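Local coordinates for chromosome-partitioning ATPase Soj (Thermus thermophilus, PDB 1WCV), which hydrolyses ATP, binds double-stranded DNA cooperatively in ATP-dependent nucleoprotein filaments, and is probably involved in chromosome partitioning, at residues I9-Q14 and T22-L27; G16-T21 and V176-G181; A29-L34 and L114-A119; Y146-V151 and A195-K200. One frame throughout, in Å; residues are numbered along the deposited sequence.

Contact 1. Residues I9-Q14 and T22-L27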
loop_
_atom_site.group_PDB
_atom_site.type_symbol
_atom_site.label_atom_id
_atom_site.label_comp_id
_atom_site.label_asym_id
_atom_site.label_seq_id
_atom_site.Cartn_x
_atom_site.Cartn_y
_atom_site.Cartn_z
ATOM N N ILE A 9 -7.362 5.281 -19.086
ATOM C CA ILE A 9 -7.715 4.380 -18.003
ATOM C C ILE A 9 -9.206 4.458 -17.704
ATOM O O ILE A 9 -9.746 5.528 -17.413
ATOM C CB ILE A 9 -6.919 4.742 -16.720
ATOM C CG1 ILE A 9 -5.416 4.641 -17.003
ATOM C CG2 ILE A 9 -7.311 3.822 -15.579
ATOM C CD1 ILE A 9 -4.537 5.201 -15.888
ATOM N N ALA A 10 -9.871 3.313 -17.783
ATOM C CA ALA A 10 -11.289 3.259 -17.500
ATOM C C ALA A 10 -11.463 2.846 -16.046
ATOM O O ALA A 10 -10.744 1.975 -15.557
ATOM C CB ALA A 10 -11.974 2.235 -18.412
ATOM N N LEU A 11 -12.390 3.508 -15.363
ATOM C CA LEU A 11 -12.725 3.182 -13.981
ATOM C C LEU A 11 -14.055 2.455 -14.146
ATOM O O LEU A 11 -15.042 3.061 -14.574
ATOM C CB LEU A 11 -12.927 4.448 -13.145
ATOM C CG LEU A 11 -11.728 5.345 -12.798
ATOM C CD1 LEU A 11 -10.721 4.566 -11.988
ATOM C CD2 LEU A 11 -11.098 5.894 -14.067
ATOM N N ALA A 12 -14.082 1.161 -13.836
ATOM C CA ALA A 12 -15.310 0.394 -14.006
ATOM C C ALA A 12 -15.445 -0.771 -13.045
ATOM O O ALA A 12 -14.460 -1.374 -12.638
ATOM C CB ALA A 12 -15.391 -0.127 -15.434
ATOM N N ASN A 13 -16.684 -1.060 -12.666
ATOM C CA ASN A 13 -16.976 -2.208 -11.823
ATOM C C ASN A 13 -18.371 -2.655 -12.220
ATOM O O ASN A 13 -19.032 -2.008 -13.030
ATOM C CB ASN A 13 -16.895 -1.879 -10.325
ATOM C CG ASN A 13 -17.801 -0.749 -9.927
ATOM O OD1 ASN A 13 -18.778 -0.458 -10.608
ATOM N ND2 ASN A 13 -17.490 -0.111 -8.814
ATOM N N GLN A 14 -18.821 -3.761 -11.653
ATOM C CA GLN A 14 -20.124 -4.305 -11.995
ATOM C C GLN A 14 -21.312 -3.511 -11.452
ATOM O O GLN A 14 -22.245 -3.194 -12.196
ATOM C CB GLN A 14 -20.193 -5.746 -11.496
ATOM C CG GLN A 14 -21.116 -6.648 -12.266
ATOM C CD GLN A 14 -21.088 -8.059 -11.720
ATOM O OE1 GLN A 14 -21.474 -8.294 -10.580
ATOM N NE2 GLN A 14 -20.621 -8.999 -12.523
ATOM N N THR A 22 -15.685 8.374 -6.635
ATOM C CA THR A 22 -14.762 9.067 -5.744
ATOM C C THR A 22 -13.343 8.761 -6.216
ATOM O O THR A 22 -12.458 9.615 -6.151
ATOM C CB THR A 22 -14.936 8.601 -4.283
ATOM O OG1 THR A 22 -16.172 9.107 -3.767
ATOM C CG2 THR A 22 -13.794 9.109 -3.412
ATOM N N THR A 23 -13.129 7.545 -6.706
ATOM C CA THR A 23 -11.810 7.172 -7.193
ATOM C C THR A 23 -11.477 7.919 -8.479
ATOM O O THR A 23 -10.351 8.384 -8.648
ATOM C CB THR A 23 -11.705 5.661 -7.450
ATOM O OG1 THR A 23 -11.839 4.961 -6.210
ATOM C CG2 THR A 23 -10.379 5.317 -8.086
ATOM N N ALA A 24 -12.449 8.036 -9.381
ATOM C CA ALA A 24 -12.213 8.739 -10.646
ATOM C C ALA A 24 -11.842 10.195 -10.372
ATOM O O ALA A 24 -10.890 10.724 -10.942
ATOM C CB ALA A 24 -13.463 8.689 -11.525
ATOM N N ILE A 25 -12.605 10.827 -9.490
ATOM C CA ILE A 25 -12.380 12.224 -9.143
ATOM C C ILE A 25 -11.029 12.467 -8.489
ATOM O O ILE A 25 -10.263 13.336 -8.914
ATOM C CB ILE A 25 -13.460 12.747 -8.160
ATOM C CG1 ILE A 25 -14.830 12.811 -8.848
ATOM C CG2 ILE A 25 -13.039 14.106 -7.592
ATOM C CD1 ILE A 25 -14.853 13.635 -10.094
ATOM N N ASN A 26 -10.737 11.693 -7.452
ATOM C CA ASN A 26 -9.506 11.903 -6.717
ATOM C C ASN A 26 -8.244 11.376 -7.347
ATOM O O ASN A 26 -7.165 11.904 -7.077
ATOM C CB ASN A 26 -9.672 11.398 -5.288
ATOM C CG ASN A 26 -10.676 12.229 -4.510
ATOM O OD1 ASN A 26 -10.556 13.455 -4.441
ATOM N ND2 ASN A 26 -11.673 11.574 -3.931
ATOM N N LEU A 27 -8.364 10.357 -8.194
ATOM C CA LEU A 27 -7.194 9.832 -8.886
ATOM C C LEU A 27 -6.783 10.950 -9.848
ATOM O O LEU A 27 -5.603 11.256 -10.016
ATOM C CB LEU A 27 -7.555 8.588 -9.698
ATOM C CG LEU A 27 -6.606 7.387 -9.748
ATOM C CD1 LEU A 27 -6.840 6.672 -11.069
ATOM C CD2 LEU A 27 -5.144 7.808 -9.625
#

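Contact 2. Residues G16-T21 and V176-G181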
loop_
_atom_site.group_PDB
_atom_site.type_symbol
_atom_site.label_atom_id
_atom_site.label_comp_id
_atom_site.label_asym_id
_atom_site.label_seq_id
_atom_site.Cartn_x
_atom_site.Cartn_y
_atom_site.Cartn_z
ATOM N N GLY A 16 -21.119 -0.391 -9.764
ATOM C CA GLY A 16 -20.908 1.033 -9.585
ATOM C C GLY A 16 -20.708 1.377 -8.124
ATOM O O GLY A 16 -20.063 0.635 -7.385
ATOM N N GLY A 17 -21.260 2.507 -7.700
ATOM C CA GLY A 17 -21.116 2.907 -6.315
ATOM C C GLY A 17 -20.328 4.192 -6.155
ATOM O O GLY A 17 -19.703 4.673 -7.098
ATOM N N VAL A 18 -20.358 4.744 -4.948
ATOM C CA VAL A 18 -19.655 5.985 -4.658
ATOM C C VAL A 18 -18.135 5.828 -4.740
ATOM O O VAL A 18 -17.434 6.746 -5.162
ATOM C CB VAL A 18 -20.033 6.507 -3.255
ATOM C CG1 VAL A 18 -19.844 5.406 -2.230
ATOM C CG2 VAL A 18 -19.175 7.714 -2.893
ATOM N N GLY A 19 -17.638 4.662 -4.338
ATOM C CA GLY A 19 -16.204 4.422 -4.364
ATOM C C GLY A 19 -15.594 4.588 -5.743
ATOM O O GLY A 19 -14.475 5.093 -5.885
ATOM N N LYS A 20 -16.336 4.175 -6.767
ATOM C CA LYS A 20 -15.850 4.262 -8.137
ATOM C C LYS A 20 -15.697 5.704 -8.595
ATOM O O LYS A 20 -14.662 6.090 -9.132
ATOM C CB LYS A 20 -16.802 3.528 -9.085
ATOM C CG LYS A 20 -16.383 3.603 -10.551
ATOM C CD LYS A 20 -17.413 2.932 -11.452
ATOM C CE LYS A 20 -18.738 3.686 -11.432
ATOM N NZ LYS A 20 -18.611 4.998 -12.117
ATOM N N THR A 21 -16.737 6.499 -8.384
ATOM C CA THR A 21 -16.684 7.891 -8.800
ATOM C C THR A 21 -15.726 8.688 -7.925
ATOM O O THR A 21 -15.028 9.573 -8.415
ATOM C CB THR A 21 -18.091 8.518 -8.794
ATOM O OG1 THR A 21 -18.848 7.949 -9.869
ATOM C CG2 THR A 21 -18.018 10.028 -8.982
ATOM N N VAL A 176 -9.445 -1.636 -3.565
ATOM C CA VAL A 176 -10.381 -1.799 -2.459
ATOM C C VAL A 176 -10.704 -0.400 -1.928
ATOM O O VAL A 176 -9.797 0.362 -1.572
ATOM C CB VAL A 176 -9.772 -2.643 -1.324
ATOM C CG1 VAL A 176 -10.766 -2.777 -0.182
ATOM C CG2 VAL A 176 -9.391 -4.031 -1.858
ATOM N N THR A 177 -11.988 -0.051 -1.920
ATOM C CA THR A 177 -12.423 1.252 -1.428
ATOM C C THR A 177 -13.410 1.040 -0.290
ATOM O O THR A 177 -13.849 -0.085 -0.027
ATOM C CB THR A 177 -13.140 2.081 -2.537
ATOM O OG1 THR A 177 -14.377 1.447 -2.884
ATOM C CG2 THR A 177 -12.266 2.183 -3.781
ATOM N N MET A 178 -13.744 2.131 0.393
ATOM C CA MET A 178 -14.695 2.088 1.498
ATOM C C MET A 178 -14.364 1.032 2.546
ATOM O O MET A 178 -15.247 0.422 3.153
ATOM C CB MET A 178 -16.102 1.885 0.934
ATOM C CG MET A 178 -16.437 2.950 -0.107
ATOM S SD MET A 178 -18.118 2.925 -0.703
ATOM C CE MET A 178 -18.920 3.916 0.559
ATOM N N TYR A 179 -13.069 0.828 2.762
ATOM C CA TYR A 179 -12.604 -0.132 3.754
ATOM C C TYR A 179 -13.081 0.359 5.128
ATOM O O TYR A 179 -12.628 1.399 5.605
ATOM C CB TYR A 179 -11.071 -0.180 3.701
ATOM C CG TYR A 179 -10.407 -1.142 4.664
ATOM C CD1 TYR A 179 -10.090 -2.447 4.282
ATOM C CD2 TYR A 179 -10.053 -0.728 5.949
ATOM C CE1 TYR A 179 -9.422 -3.319 5.170
ATOM C CE2 TYR A 179 -9.396 -1.578 6.830
ATOM C CZ TYR A 179 -9.079 -2.870 6.438
ATOM O OH TYR A 179 -8.402 -3.690 7.315
ATOM N N ASP A 180 -13.983 -0.392 5.758
ATOM C CA ASP A 180 -14.525 -0.016 7.073
ATOM C C ASP A 180 -13.569 -0.388 8.198
ATOM O O ASP A 180 -13.596 -1.509 8.705
ATOM C CB ASP A 180 -15.877 -0.703 7.302
ATOM C CG ASP A 180 -16.591 -0.198 8.553
ATOM O OD1 ASP A 180 -16.019 0.645 9.266
ATOM O OD2 ASP A 180 -17.729 -0.643 8.819
ATOM N N GLY A 181 -12.738 0.568 8.599
ATOM C CA GLY A 181 -11.771 0.316 9.653
ATOM C C GLY A 181 -12.351 0.054 11.029
ATOM O O GLY A 181 -11.610 -0.230 11.967
#

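Contact 3. Residues A29-L34 and L114-A119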
loop_
_atom_site.group_PDB
_atom_site.type_symbol
_atom_site.label_atom_id
_atom_site.label_comp_id
_atom_site.label_asym_id
_atom_site.label_seq_id
_atom_site.Cartn_x
_atom_site.Cartn_y
_atom_site.Cartn_z
ATOM N N ALA A 29 -7.383 14.137 -9.517
ATOM C CA ALA A 29 -6.865 15.266 -8.749
ATOM C C ALA A 29 -5.401 15.093 -8.393
ATOM O O ALA A 29 -4.613 16.041 -8.480
ATOM C CB ALA A 29 -7.686 15.466 -7.486
ATOM N N TYR A 30 -5.025 13.884 -7.988
ATOM C CA TYR A 30 -3.642 13.650 -7.621
ATOM C C TYR A 30 -2.710 13.371 -8.782
ATOM O O TYR A 30 -1.519 13.654 -8.693
ATOM C CB TYR A 30 -3.561 12.558 -6.557
ATOM C CG TYR A 30 -4.024 13.083 -5.218
ATOM C CD1 TYR A 30 -3.221 13.951 -4.477
ATOM C CD2 TYR A 30 -5.288 12.781 -4.729
ATOM C CE1 TYR A 30 -3.672 14.509 -3.284
ATOM C CE2 TYR A 30 -5.753 13.333 -3.536
ATOM C CZ TYR A 30 -4.936 14.200 -2.819
ATOM O OH TYR A 30 -5.398 14.754 -1.652
ATOM N N LEU A 31 -3.228 12.821 -9.876
ATOM C CA LEU A 31 -2.366 12.589 -11.027
ATOM C C LEU A 31 -2.014 13.979 -11.578
ATOM O O LEU A 31 -0.920 14.203 -12.091
ATOM C CB LEU A 31 -3.091 11.742 -12.081
ATOM C CG LEU A 31 -3.240 10.245 -11.762
ATOM C CD1 LEU A 31 -4.109 9.586 -12.828
ATOM C CD2 LEU A 31 -1.873 9.574 -11.703
ATOM N N ALA A 32 -2.949 14.917 -11.453
ATOM C CA ALA A 32 -2.711 16.284 -11.920
ATOM C C ALA A 32 -1.603 16.911 -11.079
ATOM O O ALA A 32 -0.706 17.569 -11.602
ATOM C CB ALA A 32 -3.969 17.111 -11.791
ATOM N N ARG A 33 -1.674 16.704 -9.769
ATOM C CA ARG A 33 -0.676 17.255 -8.862
ATOM C C ARG A 33 0.696 16.618 -9.049
ATOM O O ARG A 33 1.694 17.123 -8.539
ATOM C CB ARG A 33 -1.155 17.121 -7.413
ATOM C CG ARG A 33 -2.293 18.093 -7.070
ATOM C CD ARG A 33 -2.884 17.828 -5.691
ATOM N NE ARG A 33 -3.803 18.887 -5.263
ATOM C CZ ARG A 33 -5.002 19.117 -5.793
ATOM N NH1 ARG A 33 -5.461 18.359 -6.786
ATOM N NH2 ARG A 33 -5.747 20.113 -5.325
ATOM N N LEU A 34 0.748 15.512 -9.784
ATOM C CA LEU A 34 2.015 14.848 -10.060
ATOM C C LEU A 34 2.631 15.478 -11.304
ATOM O O LEU A 34 3.690 15.059 -11.766
ATOM C CB LEU A 34 1.814 13.349 -10.290
ATOM C CG LEU A 34 1.610 12.490 -9.042
ATOM C CD1 LEU A 34 1.443 11.028 -9.445
ATOM C CD2 LEU A 34 2.807 12.651 -8.117
ATOM N N LEU A 114 -2.714 11.658 -19.540
ATOM C CA LEU A 114 -3.622 10.624 -19.050
ATOM C C LEU A 114 -5.094 11.004 -19.184
ATOM O O LEU A 114 -5.487 12.147 -18.936
ATOM C CB LEU A 114 -3.328 10.332 -17.579
ATOM C CG LEU A 114 -1.902 9.931 -17.209
ATOM C CD1 LEU A 114 -1.740 10.006 -15.706
ATOM C CD2 LEU A 114 -1.599 8.531 -17.719
ATOM N N VAL A 115 -5.908 10.024 -19.563
ATOM C CA VAL A 115 -7.340 10.228 -19.724
ATOM C C VAL A 115 -8.081 9.198 -18.873
ATOM O O VAL A 115 -7.902 7.999 -19.060
ATOM C CB VAL A 115 -7.759 10.046 -21.194
ATOM C CG1 VAL A 115 -9.237 10.400 -21.358
ATOM C CG2 VAL A 115 -6.886 10.917 -22.094
ATOM N N LEU A 116 -8.884 9.673 -17.927
ATOM C CA LEU A 116 -9.649 8.779 -17.051
ATOM C C LEU A 116 -11.100 8.758 -17.502
ATOM O O LEU A 116 -11.706 9.807 -17.701
ATOM C CB LEU A 116 -9.570 9.249 -15.591
ATOM C CG LEU A 116 -8.314 8.874 -14.789
ATOM C CD1 LEU A 116 -7.056 9.285 -15.535
ATOM C CD2 LEU A 116 -8.367 9.557 -13.424
ATOM N N LEU A 117 -11.657 7.562 -17.661
ATOM C CA LEU A 117 -13.046 7.432 -18.099
ATOM C C LEU A 117 -13.894 6.831 -16.992
ATOM O O LEU A 117 -13.753 5.652 -16.688
ATOM C CB LEU A 117 -13.118 6.523 -19.323
ATOM C CG LEU A 117 -12.162 6.812 -20.477
ATOM C CD1 LEU A 117 -12.186 5.645 -21.455
ATOM C CD2 LEU A 117 -12.560 8.118 -21.161
ATOM N N ASP A 118 -14.769 7.633 -16.393
ATOM C CA ASP A 118 -15.637 7.140 -15.328
ATOM C C ASP A 118 -16.847 6.473 -15.968
ATOM O O ASP A 118 -17.817 7.137 -16.321
ATOM C CB ASP A 118 -16.074 8.285 -14.413
ATOM C CG ASP A 118 -16.767 7.790 -13.158
ATOM O OD1 ASP A 118 -16.506 6.633 -12.753
ATOM O OD2 ASP A 118 -17.561 8.553 -12.564
ATOM N N ALA A 119 -16.779 5.150 -16.097
ATOM C CA ALA A 119 -17.831 4.357 -16.729
ATOM C C ALA A 119 -19.013 4.006 -15.842
ATOM O O ALA A 119 -18.870 3.784 -14.640
ATOM C CB ALA A 119 -17.229 3.078 -17.285
#

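Contact 4. Residues Y146-V151 and A195-K200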
loop_
_atom_site.group_PDB
_atom_site.type_symbol
_atom_site.label_atom_id
_atom_site.label_comp_id
_atom_site.label_asym_id
_atom_site.label_seq_id
_atom_site.Cartn_x
_atom_site.Cartn_y
_atom_site.Cartn_z
ATOM N N TYR A 146 -19.283 -9.819 -1.792
ATOM C CA TYR A 146 -19.760 -9.918 -3.165
ATOM C C TYR A 146 -18.680 -9.513 -4.159
ATOM O O TYR A 146 -18.713 -9.922 -5.319
ATOM C CB TYR A 146 -20.998 -9.048 -3.407
ATOM C CG TYR A 146 -21.456 -9.155 -4.844
ATOM C CD1 TYR A 146 -20.949 -8.297 -5.823
ATOM C CD2 TYR A 146 -22.277 -10.206 -5.254
ATOM C CE1 TYR A 146 -21.233 -8.495 -7.175
ATOM C CE2 TYR A 146 -22.566 -10.413 -6.600
ATOM C CZ TYR A 146 -22.036 -9.556 -7.555
ATOM O OH TYR A 146 -22.269 -9.789 -8.893
ATOM N N ALA A 147 -17.717 -8.720 -3.706
ATOM C CA ALA A 147 -16.664 -8.257 -4.602
ATOM C C ALA A 147 -15.917 -9.404 -5.258
ATOM O O ALA A 147 -15.405 -9.257 -6.367
ATOM C CB ALA A 147 -15.686 -7.348 -3.846
ATOM N N LEU A 148 -15.847 -10.546 -4.582
ATOM C CA LEU A 148 -15.153 -11.701 -5.138
ATOM C C LEU A 148 -15.774 -12.117 -6.466
ATOM O O LEU A 148 -15.060 -12.294 -7.451
ATOM C CB LEU A 148 -15.194 -12.880 -4.159
ATOM C CG LEU A 148 -14.317 -12.760 -2.911
ATOM C CD1 LEU A 148 -14.659 -13.880 -1.945
ATOM C CD2 LEU A 148 -12.844 -12.811 -3.303
ATOM N N GLU A 149 -17.098 -12.272 -6.492
ATOM C CA GLU A 149 -17.777 -12.655 -7.726
ATOM C C GLU A 149 -17.939 -11.461 -8.668
ATOM O O GLU A 149 -17.874 -11.615 -9.888
ATOM C CB GLU A 149 -19.147 -13.277 -7.426
ATOM C CG GLU A 149 -19.980 -12.537 -6.398
ATOM C CD GLU A 149 -19.867 -13.127 -5.000
ATOM O OE1 GLU A 149 -18.800 -12.977 -4.361
ATOM O OE2 GLU A 149 -20.855 -13.746 -4.540
ATOM N N GLY A 150 -18.141 -10.274 -8.104
ATOM C CA GLY A 150 -18.290 -9.079 -8.920
ATOM C C GLY A 150 -17.042 -8.820 -9.745
ATOM O O GLY A 150 -17.117 -8.493 -10.930
ATOM N N VAL A 151 -15.886 -8.954 -9.110
ATOM C CA VAL A 151 -14.632 -8.746 -9.814
ATOM C C VAL A 151 -14.432 -9.846 -10.852
ATOM O O VAL A 151 -14.049 -9.569 -11.983
ATOM C CB VAL A 151 -13.433 -8.731 -8.840
ATOM C CG1 VAL A 151 -12.126 -8.787 -9.617
ATOM C CG2 VAL A 151 -13.481 -7.468 -8.000
ATOM N N ALA A 195 -5.897 -13.116 -1.809
ATOM C CA ALA A 195 -5.650 -14.540 -1.960
ATOM C C ALA A 195 -6.157 -15.017 -3.318
ATOM O O ALA A 195 -5.515 -15.825 -3.980
ATOM C CB ALA A 195 -6.346 -15.320 -0.843
ATOM N N HIS A 196 -7.309 -14.507 -3.741
ATOM C CA HIS A 196 -7.883 -14.926 -5.014
ATOM C C HIS A 196 -7.363 -14.188 -6.251
ATOM O O HIS A 196 -7.203 -14.797 -7.309
ATOM C CB HIS A 196 -9.411 -14.812 -4.960
ATOM C CG HIS A 196 -10.102 -15.490 -6.099
ATOM N ND1 HIS A 196 -9.941 -16.832 -6.370
ATOM C CD2 HIS A 196 -10.938 -15.012 -7.050
ATOM C CE1 HIS A 196 -10.648 -17.151 -7.440
ATOM N NE2 HIS A 196 -11.262 -16.064 -7.871
ATOM N N PHE A 197 -7.085 -12.891 -6.131
ATOM C CA PHE A 197 -6.610 -12.123 -7.282
ATOM C C PHE A 197 -5.137 -11.712 -7.228
ATOM O O PHE A 197 -4.596 -11.165 -8.188
ATOM C CB PHE A 197 -7.514 -10.902 -7.473
ATOM C CG PHE A 197 -8.939 -11.266 -7.793
ATOM C CD1 PHE A 197 -9.250 -11.880 -9.001
ATOM C CD2 PHE A 197 -9.959 -11.046 -6.873
ATOM C CE1 PHE A 197 -10.549 -12.274 -9.290
ATOM C CE2 PHE A 197 -11.272 -11.439 -7.155
ATOM C CZ PHE A 197 -11.564 -12.052 -8.363
ATOM N N GLY A 198 -4.494 -11.995 -6.103
ATOM C CA GLY A 198 -3.082 -11.697 -5.946
ATOM C C GLY A 198 -2.580 -10.293 -6.238
ATOM O O GLY A 198 -3.137 -9.308 -5.762
ATOM N N GLU A 199 -1.516 -10.220 -7.035
ATOM C CA GLU A 199 -0.872 -8.957 -7.389
ATOM C C GLU A 199 -1.779 -7.974 -8.116
ATOM O O GLU A 199 -1.457 -6.794 -8.224
ATOM C CB GLU A 199 0.381 -9.230 -8.237
ATOM C CG GLU A 199 0.086 -9.904 -9.574
ATOM C CD GLU A 199 1.344 -10.213 -10.370
ATOM O OE1 GLU A 199 2.160 -11.040 -9.905
ATOM O OE2 GLU A 199 1.518 -9.632 -11.464
ATOM N N LYS A 200 -2.903 -8.462 -8.624
ATOM C CA LYS A 200 -3.832 -7.593 -9.328
ATOM C C LYS A 200 -4.448 -6.550 -8.403
ATOM O O LYS A 200 -4.898 -5.502 -8.855
ATOM C CB LYS A 200 -4.937 -8.424 -9.979
ATOM C CG LYS A 200 -4.427 -9.370 -11.055
ATOM C CD LYS A 200 -5.554 -10.149 -11.694
ATOM C CE LYS A 200 -6.189 -11.114 -10.714
ATOM N NZ LYS A 200 -7.237 -11.940 -11.368
#

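Contact 1. Residues I9-Q14 and T22-L27
Thr23 OG1 is gripped twice, by the carbonyl O of Gly19 one helical turn back and by the hydroxyl of Tyr235, while the methyl of the same threonine meets Leu11. The first torsion sorts the two branches: with chi1 -65° the hydroxyl lies beside the backbone N, where it can reach the Gly19 carbonyl, and CG2 lies anti to that N. CG2 of Thr23 rests 4.0 Å from CD1 of Leu11, the two side chains slanting past each other. One residue further along the helix, Ala24 offers its CB and its CA to Leu11; both lie 4.0 Å from CG of Leu11, so the branch point of the leucine sits on Ala24 while its CD1 methyl reaches Thr23. The small side chain lets helix and strand come close: the CA atoms of Leu11 and Ala24 are 6.5 Å apart. Behind this seam the helix runs regularly, Leu27 N bonding to Thr23 O at 2.8 Å. Leu11 is wedged further by Val138 and Leu116, side chains from the strands either side of its own, and the strand is joined by backbone bonds to both of these neighbours. All three touching residues are buried, close to the centre of the chain. Just beyond the strand, Asn13 ND2 bonds to Pro140 O and its OD1 makes a weak bond to Gly16 N, tying the start of the loop to strand 136-142 and, weakly, to the loop itself. A first strand running through a glycine-rich loop into a helix laid over the sheet is the beta-P-loop-alpha unit of P-loop NTPases, and Thr22 here is an ATP-binding residue.

Contact 2. Residues G16-T21 and V176-G181
Val18 and Met178 cross at a slant, the methionine thioether lying against one branch of the valine. CG1 of Val18 stands 3.3 Å from CE of Met178, tighter than ordinary carbon contact, and 3.4 Å from SD of the same residue, so a single methyl meets the whole end of the methionine. A chi1 of 52° sets Val18 CG1 between backbone N and carbonyl carbon, and this is the branch that meets Met178. Met178 runs extended as far as SD and then bends, chi3 85°, which folds CE over the valine instead of carrying it past. Its sulfur also approaches the helix backbone, SD lying 4.1 Å from N of Gly19. Beside this pair Thr177 faces Gly19 directly, and their CA atoms are only 5.7 Å apart. OG1 of Thr177 comes to 3.8 Å from CA of Gly19, while its hydrogen bond goes to Val141 O in the adjacent strand. A side chain at Gly19 would collide with that hydroxyl, so glycine suits the spot sterically as well as serving the nucleotide. Lys20 starts out away from residues 176-181, and its NZ makes a salt bridge with OD1 of Asp118 and a bond to Ala119 O; OG1 of Thr21, a residue of the magnesium site, bonds to OD2 of Asp118. Beyond Met178 the chain reaches the second subunit, where Tyr179 OH bonds to His233 of that subunit. With Gly17 at the N-cap and Gly16 to Thr22 all ATP-binding, the 16-21 segment belongs to the deviant Walker A P-loop of ParA proteins, packed against Thr177 and Met178 at the outer side of the sheet.

Contact 3. Residues A29-L34 and L114-A119
In the alpha/beta layering of the P-loop NTPase fold, Leu31 from the last turns of helix 18-33 packs on Leu114 and Leu116 of the parallel strand 114-118. These two leucines, alternate residues on the same face of the strand, both turn toward the helix. CD1 of Leu31 is the shared point: it lies 3.8 Å from CD1 of Leu114 and 4.0 Å from CD1 of Leu116, lodging between the two. Its sister branch CD2 also comes to 4.0 Å from CD1 of Leu114, so that methyl of the strand sits against both prongs of the helix leucine. The Leu31 and Leu114 side chains meet at about a right angle, whereas Leu116 is passed at a slant. Val38 of the neighbouring strand also packs on Leu31.

Near the end of the helix, Ala29 O is held twice by one arginine. Arg33 NH1 bonds to it at 3.0 Å from above the carbonyl plane, with the oxygen lying in the guanidinium plane, and Arg33 N reaches it from the opposite face. NH2 of that guanidinium pairs with Asp78, a second hold on the group. Between helix and strand, methyl groups alone make the join, so this buried seam depends on the fit of the leucines and has no directional bond between the two segments.

Contact 4. Residues Y146-V151 and A195-K200
The first turns of helix 146-164 come up against the last turn of helix 185-197 with the CA atoms of Leu148 and His196 8.0 Å apart, just before Gly198 takes positive phi and leads the chain out of the helix. Phe197 buries the most area of any residue here. Over one face of its ring stands CG1 of Val151, 3.8 Å from the Phe197 ring centroid and only 20° off the normal, a CH-pi contact. Chi1 of Val151, 169°, sets this methyl anti to the backbone N, and CG1 comes closest to Phe197 at CZ, 3.5 Å away. The opposite face is covered toward its rim by CD2 of His196, whose own ring presents an edge to the phenyl. At the Phe197 edge, in the ring plane, the carbonyl O of Leu148 lies 3.6 Å from CZ of Phe197. Both helices lie on the same side of the sheet in this alpha/beta fold: helix 146-164 makes the crossover between the parallel strands 136-142 and 170-177, helix 185-197 follows the latter, and Val151 and Phe197 both rest on Ile174. Shortening Phe197 to an alanine would probably leave Val151 CG1 facing a gap between the two helices and set the His196 ring freer to turn. Toward the outer rim the contact thins: CD2 of Leu148 lies 4.4 Å from CE2 of Phe197 and 4.3 Å from CB of His196. Leu148 leans at the same time on Gln192 and Leu193, one turn earlier on the second helix.

Overall arrangement
Contacts 1, 2 and 3 line up along helix 18-33, which lies across one face of the parallel part of the sheet: contact 2 at its start reaches edge strand 170-177, contact 1 central strand 8-11, and contact 3 the neighbouring strand 114-118. Centres of contacts 1 and 3 are about 9 Å apart, those of 2 and 3 about 17 Å. Contact 4 lies on the other face, its centre about 24 Å from that of contact 3. Along the chain contact 1 closes before contact 3 opens, contact 3 is nested within contact 2, and contacts 2 and 4 interleave. The helix that starts at the nucleotide-binding loop thus packs on its own strand 8-11 and two far along the chain.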